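Local atomic coordinates of Lin2722 protein (Listeria innocua, PDB entry 3DS8), a protein that is of unknown function but has the alpha/beta-hydrolase fold and is probably a secreted or membrane-anchored serine hydrolase. Residues A178-E183 with I214-D219; M144-K149 with V191-S196; S17-M22 with T224-P229; G100-G105 with G131-D136; S195-R200 with Y210-Q215. One frame throughout, in Å; residues are numbered along the deposited sequence.

Contact 1: A178-E183 with I214-D219; sequences AGELSE and IQVGED
Residues 178-180 and 214-216 run side by side as parallel strands of the central sheet of an alpha/beta hydrolase, their short axes 4.6 Å apart at closest and 27° from parallel. The ladder is regular: Gln-215 N donates to Ala-178 O (2.8 Å), Glu-180 N to Gln-215 O (2.9 Å), and Gly-217 N to Glu-180 O (2.8 Å), so Gln-215 uses both its backbone N-H and its carbonyl on the one neighbour. The CA atoms of Ile-214 and Val-216 also lean on these carbonyls, as is usual between parallel strands. Ala-178, Glu-180, Ile-214 and Val-216 share one face of the sheet; there the small Ala-178 packs on Thr-193 and Ser-196 of the short helix 193-196, and Glu-180 on Thr-193. Glu-180 holds CG anti to its backbone N (chi1 179°), and its extended chain runs beside Val-216, pointing the same way, with OE1 3.7 Å from Val-216 CG2. On the other face Gln-215 is bonded through OE1 to Thr-228. Past the strand ends, Gly-217 adopts a backbone with positive phi (128°) in which a CB would jam against the preceding carbonyl O, a turn that suits glycine. Leu-181 brings CD2 to within 3.7 Å of Gly-217 O. Glu-183, bent at chi2, crosses Val-216 at about a right angle and sets OE2 3.5 Å from Val-216 CG1.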
# COMPACT_ATOMS: atom_id res chain seq x y z
N ALA A 178 3.63 -7.27 -7.51
CA ALA A 178 3.90 -8.61 -7.05
C ALA A 178 5.21 -9.12 -7.62
O ALA A 178 5.57 -8.79 -8.76
CB ALA A 178 2.79 -9.57 -7.45
N GLY A 179 5.92 -9.91 -6.83
CA GLY A 179 7.12 -10.62 -7.32
C GLY A 179 6.89 -12.10 -7.58
O GLY A 179 6.06 -12.77 -6.93
N GLU A 180 7.63 -12.63 -8.54
CA GLU A 180 7.63 -14.01 -8.86
C GLU A 180 9.13 -14.36 -9.11
O GLU A 180 9.80 -13.75 -9.99
CB GLU A 180 6.75 -14.23 -10.10
CG GLU A 180 6.69 -15.58 -10.54
CD GLU A 180 5.71 -15.81 -11.68
OE1 GLU A 180 5.79 -15.12 -12.73
OE2 GLU A 180 4.92 -16.75 -11.53
N LEU A 181 9.68 -15.30 -8.35
CA LEU A 181 11.11 -15.56 -8.46
C LEU A 181 11.44 -16.10 -9.84
O LEU A 181 12.51 -15.81 -10.38
CB LEU A 181 11.63 -16.50 -7.37
CG LEU A 181 11.51 -15.88 -5.96
CD1 LEU A 181 11.95 -16.87 -4.95
CD2 LEU A 181 12.30 -14.56 -5.84
N SER A 182 10.54 -16.88 -10.41
CA SER A 182 10.70 -17.32 -11.78
C SER A 182 9.34 -17.73 -12.30
O SER A 182 8.41 -17.95 -11.51
CB SER A 182 11.65 -18.53 -11.88
OG SER A 182 10.95 -19.71 -11.58
N GLU A 183 9.22 -17.88 -13.62
CA GLU A 183 7.92 -18.29 -14.21
C GLU A 183 7.41 -19.60 -13.67
O GLU A 183 6.23 -19.81 -13.61
CB GLU A 183 7.98 -18.41 -15.73
CG GLU A 183 7.97 -17.09 -16.44
CD GLU A 183 9.31 -16.41 -16.36
OE1 GLU A 183 10.25 -17.10 -15.90
OE2 GLU A 183 9.43 -15.24 -16.77
N ILE A 214 3.62 -7.37 -12.31
CA ILE A 214 4.41 -8.51 -11.81
C ILE A 214 5.86 -8.34 -12.23
O ILE A 214 6.15 -8.07 -13.41
CB ILE A 214 3.92 -9.84 -12.38
CG1 ILE A 214 2.45 -10.07 -12.01
CG2 ILE A 214 4.82 -11.02 -11.87
CD1 ILE A 214 1.87 -11.31 -12.66
N GLN A 215 6.78 -8.44 -11.29
CA GLN A 215 8.18 -8.47 -11.58
C GLN A 215 8.69 -9.91 -11.43
O GLN A 215 8.40 -10.58 -10.45
CB GLN A 215 9.00 -7.55 -10.66
CG GLN A 215 8.73 -6.09 -10.83
CD GLN A 215 9.22 -5.30 -9.64
OE1 GLN A 215 10.39 -5.46 -9.21
NE2 GLN A 215 8.35 -4.45 -9.10
N VAL A 216 9.48 -10.35 -12.39
CA VAL A 216 9.95 -11.74 -12.39
C VAL A 216 11.46 -11.80 -12.26
O VAL A 216 12.22 -11.03 -12.90
CB VAL A 216 9.50 -12.51 -13.65
CG1 VAL A 216 9.86 -14.00 -13.53
CG2 VAL A 216 8.00 -12.34 -13.89
N GLY A 217 11.91 -12.76 -11.48
CA GLY A 217 13.33 -13.02 -11.34
C GLY A 217 13.82 -13.06 -9.92
O GLY A 217 13.14 -12.68 -8.97
N GLU A 218 15.06 -13.53 -9.76
CA GLU A 218 15.67 -13.63 -8.46
C GLU A 218 15.71 -12.30 -7.75
O GLU A 218 15.67 -12.28 -6.52
CB GLU A 218 17.06 -14.26 -8.55
CG GLU A 218 18.11 -13.47 -9.27
CD GLU A 218 19.46 -14.19 -9.29
OE1 GLU A 218 19.58 -15.31 -8.72
OE2 GLU A 218 20.40 -13.64 -9.91
N ASP A 219 15.76 -11.20 -8.50
CA ASP A 219 15.78 -9.87 -7.86
C ASP A 219 14.45 -9.39 -7.27
O ASP A 219 14.41 -8.36 -6.59
CB ASP A 219 16.34 -8.79 -8.80
CG ASP A 219 15.57 -8.64 -10.12
OD1 ASP A 219 14.41 -9.09 -10.26
OD2 ASP A 219 16.18 -8.05 -11.06

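Contact 2: M144-K149 with V191-S196; sequences MDLSFK and VPTISS
The crossover that joins strands 173-180 and 209-216 of the alpha/beta-hydrolase sheet carries the short helix 193-196, and here Ile-194 of that helix packs into the turn within residues 144-149. Ile-194 carries the contact. Its CG2 sits over the centre of the Phe-148 ring, 3.8 Å from the centroid and 7° off the ring normal, a CH-pi contact, while CG1 lies 3.8 Å from Phe-148 CD2. With chi1 at 75°, Phe-148 CG stands between its backbone N and carbonyl carbon, and from there the ring lies against Ile-194. The CG1 branch of Ile-194 runs on to CD1, 3.3 Å from Asp-145 O. Leu-146 adds CD2, 3.9 Å from Thr-193 CG2, and also touches Glu-180 of strand 173-180. A beta-branched isoleucine suits the place because its two branches reach the ring and the turn backbone at once. The turn is stiffened within itself: Asp-145 OD1 accepts from Ser-147 OG at 2.8 Å and from Ser-147 N, and Phe-148 N bonds to Asp-145 O. Thr-193 OG1, the polar branch, is spent on Gly-179 O. Apolar packing thus meets an Asx turn overlapping a type I beta turn.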
# COMPACT_ATOMS: atom_id res chain seq x y z
N MSE A 144 -1.09 -21.52 -8.66
CA MSE A 144 -0.10 -21.01 -9.59
C MSE A 144 -0.71 -20.42 -10.87
O MSE A 144 0.04 -20.13 -11.80
CB MSE A 144 0.82 -22.16 -10.01
CG MSE A 144 1.49 -22.84 -8.85
SE MSE A 144 2.66 -24.27 -9.43
CE MSE A 144 1.67 -24.87 -11.03
N ASP A 145 -2.03 -20.31 -10.94
CA ASP A 145 -2.71 -19.87 -12.17
C ASP A 145 -2.80 -18.35 -12.17
O ASP A 145 -3.65 -17.78 -11.48
CB ASP A 145 -4.09 -20.46 -12.25
CG ASP A 145 -4.85 -20.02 -13.50
OD1 ASP A 145 -4.25 -19.34 -14.37
OD2 ASP A 145 -6.06 -20.35 -13.57
N LEU A 146 -1.92 -17.68 -12.91
CA LEU A 146 -1.93 -16.22 -12.88
C LEU A 146 -3.15 -15.62 -13.58
O LEU A 146 -3.40 -14.45 -13.42
CB LEU A 146 -0.63 -15.61 -13.43
CG LEU A 146 0.57 -15.73 -12.52
CD1 LEU A 146 1.76 -15.26 -13.28
CD2 LEU A 146 0.38 -14.88 -11.23
N SER A 147 -3.93 -16.43 -14.29
CA SER A 147 -5.20 -15.96 -14.87
C SER A 147 -6.40 -16.19 -13.93
O SER A 147 -7.59 -16.05 -14.31
CB SER A 147 -5.41 -16.56 -16.27
OG SER A 147 -5.81 -17.89 -16.16
N PHE A 148 -6.09 -16.51 -12.68
CA PHE A 148 -7.12 -16.80 -11.69
C PHE A 148 -8.31 -15.80 -11.65
O PHE A 148 -8.11 -14.59 -11.63
CB PHE A 148 -6.50 -17.00 -10.28
CG PHE A 148 -6.07 -15.72 -9.60
CD1 PHE A 148 -6.88 -15.12 -8.63
CD2 PHE A 148 -4.89 -15.09 -9.95
CE1 PHE A 148 -6.51 -13.94 -8.02
CE2 PHE A 148 -4.50 -13.90 -9.37
CZ PHE A 148 -5.31 -13.30 -8.40
N LYS A 149 -9.52 -16.36 -11.57
CA LYS A 149 -10.77 -15.65 -11.32
C LYS A 149 -11.28 -15.90 -9.91
O LYS A 149 -12.20 -15.24 -9.49
CB LYS A 149 -11.87 -16.13 -12.27
CG LYS A 149 -11.48 -16.18 -13.75
CD LYS A 149 -11.47 -14.83 -14.36
CE LYS A 149 -11.12 -14.92 -15.87
NZ LYS A 149 -9.63 -15.00 -16.11
N VAL A 191 5.70 -14.75 -0.08
CA VAL A 191 4.29 -14.62 -0.48
C VAL A 191 4.06 -15.24 -1.88
O VAL A 191 4.70 -14.83 -2.85
CB VAL A 191 3.88 -13.11 -0.51
CG1 VAL A 191 2.36 -12.91 -0.96
CG2 VAL A 191 4.16 -12.41 0.86
N PRO A 192 3.06 -16.13 -2.00
CA PRO A 192 2.66 -16.58 -3.34
C PRO A 192 2.25 -15.39 -4.18
O PRO A 192 1.54 -14.48 -3.73
CB PRO A 192 1.49 -17.55 -3.06
CG PRO A 192 1.68 -17.95 -1.63
CD PRO A 192 2.26 -16.76 -0.95
N THR A 193 2.69 -15.39 -5.42
CA THR A 193 2.43 -14.29 -6.32
C THR A 193 0.95 -13.99 -6.42
O THR A 193 0.54 -12.83 -6.36
CB THR A 193 3.02 -14.61 -7.72
OG1 THR A 193 4.39 -14.97 -7.58
CG2 THR A 193 2.89 -13.43 -8.62
N ILE A 194 0.14 -15.05 -6.45
CA ILE A 194 -1.29 -14.86 -6.53
C ILE A 194 -1.89 -14.15 -5.29
O ILE A 194 -2.83 -13.38 -5.41
CB ILE A 194 -1.98 -16.20 -6.80
CG1 ILE A 194 -1.77 -16.52 -8.31
CG2 ILE A 194 -3.49 -16.19 -6.41
CD1 ILE A 194 -1.91 -17.90 -8.64
N SER A 195 -1.36 -14.44 -4.12
CA SER A 195 -1.79 -13.78 -2.86
C SER A 195 -1.56 -12.30 -2.97
O SER A 195 -2.41 -11.50 -2.59
CB SER A 195 -1.03 -14.33 -1.67
OG SER A 195 -1.47 -13.69 -0.47
N SER A 196 -0.41 -11.92 -3.52
CA SER A 196 -0.10 -10.49 -3.72
C SER A 196 -0.88 -9.76 -4.83
O SER A 196 -0.81 -8.52 -4.93
CB SER A 196 1.43 -10.27 -3.85
OG SER A 196 2.05 -11.23 -4.62

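Contact 3: S17-M22 with T224-P229; sequences SSLDKM and TLHETP. With SO4 (sulfate ion), chain C.
Lys-21 NZ donates to Glu-227 O at 2.8 Å, approaching nearly along the C=O axis. The lysine chain is fully extended, with CG anti to the backbone N (chi1 -175°), and it passes obliquely across Glu-227, CD lying 3.9 Å from Glu-227 CB. Beside it the imidazole of His-226 turns its NE2 edge to Ser-18 O, near the ring plane, in a weak bond of 3.1 Å bent to 122°. Glu-227 CG lies 3.8 Å above this ring, over its centre. Leu-19 CD1 packs 3.8 Å from His-226 CD2, and selenomethionine Met-22 has CE 3.8 Å from His-226 O. Two waters complete this shell: one links Ser-18 O, Lys-21 N and Glu-227 OE2, the other Met-22 N and His-226 O. Farther out, the His-226 ring is stacked with His-101, Thr-228 N-caps helix 229-240, and a sulfate, probably from the crystallisation liquor, is held by Ser-18 OG at 2.8 Å and by Gly-11 N. The lysine ammonium thus donates to a backbone carbonyl; Glu-227 OE1, 5.9 Å from Lys-21 NZ, makes no direct salt bridge with it, so any charge attraction is at most long-range, and water carries much of the remaining polar linkage.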
# COMPACT_ATOMS: atom_id res chain seq x y z
N SER A 17 12.20 4.04 8.41
CA SER A 17 13.27 4.24 7.42
C SER A 17 13.24 3.20 6.32
O SER A 17 14.01 3.28 5.36
CB SER A 17 14.62 4.12 8.13
OG SER A 17 14.78 5.23 8.97
N SER A 18 12.33 2.23 6.44
CA SER A 18 12.35 1.09 5.54
C SER A 18 12.13 1.47 4.05
O SER A 18 12.59 0.75 3.17
CB SER A 18 11.29 0.09 5.94
OG SER A 18 11.56 -0.60 7.16
N LEU A 19 11.35 2.51 3.78
CA LEU A 19 11.07 2.93 2.39
C LEU A 19 11.92 4.16 2.00
O LEU A 19 11.57 4.93 1.10
CB LEU A 19 9.58 3.17 2.14
CG LEU A 19 8.77 1.91 1.84
CD1 LEU A 19 8.74 0.93 3.06
CD2 LEU A 19 7.31 2.26 1.35
N ASP A 20 13.06 4.34 2.66
CA ASP A 20 13.94 5.47 2.33
C ASP A 20 14.52 5.43 0.93
O ASP A 20 14.85 6.49 0.38
CB ASP A 20 15.06 5.64 3.35
CG ASP A 20 14.62 6.40 4.63
OD1 ASP A 20 13.48 6.92 4.72
OD2 ASP A 20 15.45 6.49 5.53
N LYS A 21 14.67 4.26 0.31
CA LYS A 21 15.24 4.29 -1.04
C LYS A 21 14.25 5.01 -1.95
O LYS A 21 14.62 5.94 -2.70
CB LYS A 21 15.58 2.92 -1.56
CG LYS A 21 16.28 2.95 -2.93
CD LYS A 21 16.57 1.57 -3.45
CE LYS A 21 17.31 1.58 -4.81
NZ LYS A 21 17.57 0.21 -5.36
N MSE A 22 13.01 4.56 -1.88
CA MSE A 22 11.90 5.21 -2.58
C MSE A 22 11.76 6.68 -2.25
O MSE A 22 11.70 7.55 -3.14
CB MSE A 22 10.59 4.51 -2.25
CG MSE A 22 9.45 5.12 -3.00
SE MSE A 22 7.86 4.09 -2.53
CE MSE A 22 8.29 2.43 -3.55
N THR A 224 13.15 -7.17 -0.32
CA THR A 224 13.62 -5.95 -0.96
C THR A 224 12.75 -5.49 -2.14
O THR A 224 13.17 -4.66 -2.98
CB THR A 224 15.10 -6.12 -1.36
OG1 THR A 224 15.30 -7.31 -2.15
CG2 THR A 224 15.94 -6.23 -0.08
N LEU A 225 11.55 -6.03 -2.26
CA LEU A 225 10.72 -5.76 -3.43
C LEU A 225 10.34 -4.25 -3.56
O LEU A 225 10.18 -3.72 -4.65
CB LEU A 225 9.46 -6.64 -3.42
CG LEU A 225 8.57 -6.59 -4.67
CD1 LEU A 225 9.31 -7.06 -5.92
CD2 LEU A 225 7.26 -7.42 -4.40
N HIS A 226 10.20 -3.59 -2.42
CA HIS A 226 9.98 -2.12 -2.35
C HIS A 226 11.23 -1.27 -2.71
O HIS A 226 11.11 -0.04 -2.74
CB HIS A 226 9.51 -1.76 -0.96
CG HIS A 226 10.53 -2.02 0.10
ND1 HIS A 226 11.06 -3.27 0.33
CD2 HIS A 226 11.10 -1.20 1.00
CE1 HIS A 226 11.94 -3.20 1.30
NE2 HIS A 226 12.00 -1.94 1.72
N GLU A 227 12.34 -1.93 -3.02
CA GLU A 227 13.58 -1.26 -3.42
C GLU A 227 14.01 -1.52 -4.86
O GLU A 227 15.03 -0.99 -5.30
CB GLU A 227 14.73 -1.69 -2.52
CG GLU A 227 14.49 -1.21 -1.07
CD GLU A 227 15.64 -1.48 -0.13
OE1 GLU A 227 16.27 -2.54 -0.27
OE2 GLU A 227 15.91 -0.62 0.77
N THR A 228 13.26 -2.32 -5.58
CA THR A 228 13.68 -2.65 -6.93
C THR A 228 13.50 -1.41 -7.79
O THR A 228 12.55 -0.60 -7.58
CB THR A 228 12.95 -3.83 -7.56
OG1 THR A 228 11.59 -3.51 -7.75
CG2 THR A 228 13.09 -5.12 -6.73
N PRO A 229 14.38 -1.23 -8.76
CA PRO A 229 14.14 -0.14 -9.68
C PRO A 229 12.74 -0.17 -10.28
O PRO A 229 12.11 0.89 -10.41
CB PRO A 229 15.18 -0.39 -10.77
CG PRO A 229 16.35 -0.97 -10.04
CD PRO A 229 15.68 -1.87 -9.01
S SO4 C . 10.60 -3.78 5.40
O1 SO4 C . 9.74 -2.87 4.91
O2 SO4 C . 11.04 -4.79 4.39
O3 SO4 C . 11.83 -3.10 5.87
O4 SO4 C . 9.98 -4.54 6.52
O HOH W 1 14.21 1.47 1.10
O HOH W 2 12.13 1.92 -0.78

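Contact 4: G100-G105 with G131-D136; sequences GHSNGG and GSPFND. With SO4 (sulfate ion), chain B.
Ser-102 and Ser-132 each point their hydroxyl to a backbone carbonyl of the other segment, not to one another. Ser-132 OG donates to Ser-102 O at 2.8 Å, in the carbonyl plane and on a lone pair; the same OG lies 3.3 Å from Gly-105 CA. Ser-102 holds OG anti to its backbone N (chi1 -162°), 3.4 Å from Gly-131 O, at most a weak, unsettled bond, with Pro-133 CD packed 3.7 Å from Ser-102 OG. Glycine suits position 105, where Ser-132 OG lies on CA, and the positive phi of Gly-131 likewise favours glycine. The turn from strand 95-101 into helix 103-114 carries the GxSxG sequence of Gly-100, Ser-102 and Gly-104, with Ser-102 at the strained backbone angles phi 54° and psi -116°: this fits the nucleophile elbow of alpha/beta hydrolases, and Ser-102 is probably the nucleophile, with His-222 and Asp-188 as likely partners. A sulfate, probably from the crystallisation liquor, lies against this serine at a distance too short to interpret; its O3 accepts from Asn-103 N at 2.9 Å, and Ser-12 OG and His-222 NE2 also bond the ion. The His-101 ring has Ser-102 CB 4.1 Å above its plane, offset toward the rim.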
# COMPACT_ATOMS: atom_id res chain seq x y z
N GLY A 100 2.57 0.90 0.68
CA GLY A 100 2.88 -0.03 1.75
C GLY A 100 3.59 -1.29 1.30
O GLY A 100 3.17 -1.93 0.33
N HIS A 101 4.72 -1.61 1.92
CA HIS A 101 5.42 -2.85 1.63
C HIS A 101 4.77 -3.94 2.47
O HIS A 101 4.68 -3.80 3.70
CB HIS A 101 6.88 -2.65 1.98
CG HIS A 101 7.76 -3.85 1.80
ND1 HIS A 101 7.63 -4.76 0.76
CD2 HIS A 101 8.83 -4.26 2.53
CE1 HIS A 101 8.57 -5.68 0.89
NE2 HIS A 101 9.31 -5.40 1.94
N SER A 102 4.36 -5.01 1.82
CA SER A 102 3.88 -6.24 2.45
C SER A 102 2.75 -5.98 3.45
O SER A 102 1.71 -5.50 3.05
CB SER A 102 5.07 -7.05 2.99
OG SER A 102 4.62 -8.40 3.20
N ASN A 103 2.96 -6.25 4.75
CA ASN A 103 1.94 -5.94 5.77
C ASN A 103 1.44 -4.50 5.71
O ASN A 103 0.27 -4.21 6.02
CB ASN A 103 2.47 -6.25 7.19
CG ASN A 103 1.37 -6.55 8.18
OD1 ASN A 103 0.53 -7.42 7.91
ND2 ASN A 103 1.36 -5.85 9.36
N GLY A 104 2.31 -3.59 5.33
CA GLY A 104 1.93 -2.17 5.19
C GLY A 104 0.87 -1.92 4.17
O GLY A 104 -0.02 -1.08 4.36
N GLY A 105 0.97 -2.62 3.05
CA GLY A 105 -0.11 -2.59 2.04
C GLY A 105 -1.43 -3.17 2.52
O GLY A 105 -2.50 -2.64 2.19
N GLY A 131 4.05 -6.48 -2.75
CA GLY A 131 4.19 -7.83 -2.18
C GLY A 131 3.31 -8.10 -0.97
O GLY A 131 3.73 -8.77 -0.02
N SER A 132 2.07 -7.61 -1.00
CA SER A 132 1.21 -7.68 0.17
C SER A 132 0.45 -8.99 0.12
O SER A 132 -0.18 -9.27 -0.90
CB SER A 132 0.22 -6.51 0.24
OG SER A 132 0.89 -5.24 0.40
N PRO A 133 0.48 -9.78 1.20
CA PRO A 133 -0.18 -11.08 1.12
C PRO A 133 -1.69 -11.00 1.43
O PRO A 133 -2.17 -11.37 2.52
CB PRO A 133 0.60 -11.90 2.15
CG PRO A 133 1.01 -10.89 3.17
CD PRO A 133 1.23 -9.63 2.47
N PHE A 134 -2.45 -10.52 0.45
CA PHE A 134 -3.90 -10.41 0.58
C PHE A 134 -4.60 -11.70 0.97
O PHE A 134 -5.56 -11.67 1.72
CB PHE A 134 -4.53 -9.79 -0.68
CG PHE A 134 -4.05 -8.39 -0.95
CD1 PHE A 134 -4.60 -7.32 -0.25
CD2 PHE A 134 -3.11 -8.15 -1.93
CE1 PHE A 134 -4.15 -6.06 -0.46
CE2 PHE A 134 -2.62 -6.89 -2.11
CZ PHE A 134 -3.21 -5.82 -1.40
N ASN A 135 -4.10 -12.84 0.48
CA ASN A 135 -4.59 -14.14 0.88
C ASN A 135 -3.51 -14.96 1.62
O ASN A 135 -3.43 -16.17 1.46
CB ASN A 135 -5.08 -14.89 -0.35
CG ASN A 135 -5.96 -16.09 0.01
OD1 ASN A 135 -6.80 -16.00 0.92
ND2 ASN A 135 -5.81 -17.19 -0.73
N ASP A 136 -2.74 -14.29 2.46
CA ASP A 136 -1.74 -14.89 3.32
C ASP A 136 -0.67 -15.70 2.54
O ASP A 136 -0.37 -15.37 1.37
CB ASP A 136 -2.41 -15.66 4.50
CG ASP A 136 -3.32 -14.76 5.36
OD1 ASP A 136 -3.04 -13.56 5.49
OD2 ASP A 136 -4.25 -15.29 5.98
S SO4 B . 5.06 -9.13 5.89
O1 SO4 B . 3.92 -9.54 5.03
O2 SO4 B . 6.32 -9.41 5.24
O3 SO4 B . 5.02 -7.68 6.14
O4 SO4 B . 4.96 -9.90 7.16

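Contact 5: S195-R200 with Y210-Q215; sequences SSLATR and YIEDIQ
Glu-212, Leu-197 and Tyr-210 carry most of this buried contact between strand 209-216 and the chain leaving helix 193-196. The carboxylate of Glu-212 is gripped side-on by Arg-200: NE donates to Glu-212 OE2 at 2.9 Å, almost straight at 175° and in the guanidinium plane, and NH2 donates to Glu-212 OE1 at 2.8 Å, both on syn lone pairs. The two planes lie 32° apart. In Arg-200 the bend at chi3 (-73°) sets NE against the acid. Tyr-210 OH donates to Glu-212 OE2 at 2.6 Å on the anti lone pair, so that oxygen is held from two directions, and Thr-199 OG1 gives its proton to Tyr-210 OH at 2.8 Å. The hydroxyl thus relays between threonine and glutamate, with Glu-212 OE2 at the edge of the tyrosine ring and Thr-199 O over one face toward the rim. Leu-197 supplies the apolar part: CD2 lies 4.0 Å from Glu-212 CG, while CD1 meets Ile-214 CD1 at 3.9 Å, the leucine and isoleucine side chains crossing at about a right angle. Arg-200 NH1 turns elsewhere, to Leu-146 O and Phe-148 O, and Glu-212 OE1 also accepts from Asp-252 N. With an arginine on its syn side and a tyrosine on its anti side, buried Glu-212 is probably held as the carboxylate, its charge balanced inside the fold.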
# COMPACT_ATOMS: atom_id res chain seq x y z
N SER A 195 -1.36 -14.44 -4.12
CA SER A 195 -1.79 -13.78 -2.86
C SER A 195 -1.56 -12.30 -2.97
O SER A 195 -2.41 -11.50 -2.59
CB SER A 195 -1.03 -14.33 -1.67
OG SER A 195 -1.47 -13.69 -0.47
N SER A 196 -0.41 -11.92 -3.52
CA SER A 196 -0.10 -10.49 -3.72
C SER A 196 -0.88 -9.76 -4.83
O SER A 196 -0.81 -8.52 -4.93
CB SER A 196 1.43 -10.27 -3.85
OG SER A 196 2.05 -11.23 -4.62
N LEU A 197 -1.65 -10.53 -5.62
CA LEU A 197 -2.53 -10.00 -6.64
C LEU A 197 -4.00 -10.23 -6.34
O LEU A 197 -4.85 -9.88 -7.17
CB LEU A 197 -2.20 -10.64 -7.96
CG LEU A 197 -0.81 -10.42 -8.55
CD1 LEU A 197 -0.65 -11.41 -9.75
CD2 LEU A 197 -0.57 -8.98 -8.96
N ALA A 198 -4.31 -10.74 -5.16
CA ALA A 198 -5.68 -11.19 -4.88
C ALA A 198 -6.66 -10.02 -4.73
O ALA A 198 -7.87 -10.23 -4.77
CB ALA A 198 -5.70 -12.13 -3.69
N THR A 199 -6.14 -8.80 -4.65
CA THR A 199 -6.91 -7.58 -4.89
C THR A 199 -7.77 -7.65 -6.15
O THR A 199 -8.79 -6.99 -6.23
CB THR A 199 -5.97 -6.35 -4.98
OG1 THR A 199 -4.73 -6.72 -5.59
CG2 THR A 199 -5.70 -5.78 -3.55
N ARG A 200 -7.36 -8.47 -7.12
CA ARG A 200 -8.14 -8.66 -8.35
C ARG A 200 -9.58 -9.08 -8.09
O ARG A 200 -10.47 -8.85 -8.91
CB ARG A 200 -7.44 -9.80 -9.13
CG ARG A 200 -7.94 -10.11 -10.40
CD ARG A 200 -7.21 -11.34 -10.89
NE ARG A 200 -5.82 -11.05 -11.26
CZ ARG A 200 -5.08 -11.88 -11.98
NH1 ARG A 200 -5.60 -13.01 -12.42
NH2 ARG A 200 -3.82 -11.58 -12.30
N TYR A 210 -7.61 -0.10 -10.90
CA TYR A 210 -6.90 -1.22 -10.34
C TYR A 210 -5.91 -1.70 -11.38
O TYR A 210 -6.32 -2.07 -12.45
CB TYR A 210 -7.84 -2.37 -9.99
CG TYR A 210 -7.08 -3.59 -9.54
CD1 TYR A 210 -6.36 -3.59 -8.35
CD2 TYR A 210 -7.02 -4.75 -10.35
CE1 TYR A 210 -5.59 -4.71 -7.97
CE2 TYR A 210 -6.30 -5.89 -9.94
CZ TYR A 210 -5.58 -5.84 -8.74
OH TYR A 210 -4.86 -6.96 -8.33
N ILE A 211 -4.63 -1.64 -11.05
CA ILE A 211 -3.54 -2.01 -11.95
C ILE A 211 -2.62 -3.02 -11.27
O ILE A 211 -2.30 -2.85 -10.10
CB ILE A 211 -2.73 -0.75 -12.34
CG1 ILE A 211 -3.65 0.31 -12.98
CG2 ILE A 211 -1.54 -1.14 -13.23
CD1 ILE A 211 -2.89 1.53 -13.59
N GLU A 212 -2.25 -4.08 -11.99
CA GLU A 212 -1.30 -5.06 -11.49
C GLU A 212 0.04 -4.91 -12.20
O GLU A 212 0.08 -4.58 -13.43
CB GLU A 212 -1.84 -6.48 -11.77
CG GLU A 212 -3.13 -6.77 -11.01
CD GLU A 212 -3.69 -8.15 -11.23
OE1 GLU A 212 -3.34 -8.81 -12.22
OE2 GLU A 212 -4.50 -8.59 -10.36
N ASP A 213 1.14 -5.23 -11.52
CA ASP A 213 2.48 -5.24 -12.16
C ASP A 213 3.23 -6.39 -11.52
O ASP A 213 3.37 -6.44 -10.30
CB ASP A 213 3.24 -3.93 -11.84
CG ASP A 213 4.84 -4.06 -11.93
OD1 ASP A 213 5.28 -3.92 -13.06
OD2 ASP A 213 5.65 -4.27 -10.88
N ILE A 214 3.62 -7.37 -12.31
CA ILE A 214 4.41 -8.51 -11.81
C ILE A 214 5.86 -8.34 -12.23
O ILE A 214 6.15 -8.07 -13.41
CB ILE A 214 3.92 -9.84 -12.38
CG1 ILE A 214 2.45 -10.07 -12.01
CG2 ILE A 214 4.82 -11.02 -11.87
CD1 ILE A 214 1.87 -11.31 -12.66
N GLN A 215 6.78 -8.44 -11.29
CA GLN A 215 8.18 -8.47 -11.58
C GLN A 215 8.69 -9.91 -11.43
O GLN A 215 8.40 -10.58 -10.45
CB GLN A 215 9.00 -7.55 -10.66
CG GLN A 215 8.73 -6.09 -10.83
CD GLN A 215 9.22 -5.30 -9.64
OE1 GLN A 215 10.39 -5.46 -9.21
NE2 GLN A 215 8.35 -4.45 -9.10

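In the fold
Contact 4, close to the centre of the chain, and contact 5 are fully buried, whereas contacts 1, 2 and 3 are partly buried. Contacts 1 and 5 share strand 209-216 and lie within one crossover unit of the sheet; contact 2 packs an outside loop against the helix 193-196 of that unit. Their chemistry differs: contact 1 relies on backbone bonds, contact 2 on apolar packing, contact 5 on a buried salt bridge, whose arginine also reaches the loop of contact 2. Ser-195 OG ties the crossover to contact 4, the probable catalytic turn, and a histidine pair ties contact 3, the most water-mediated, to that same turn.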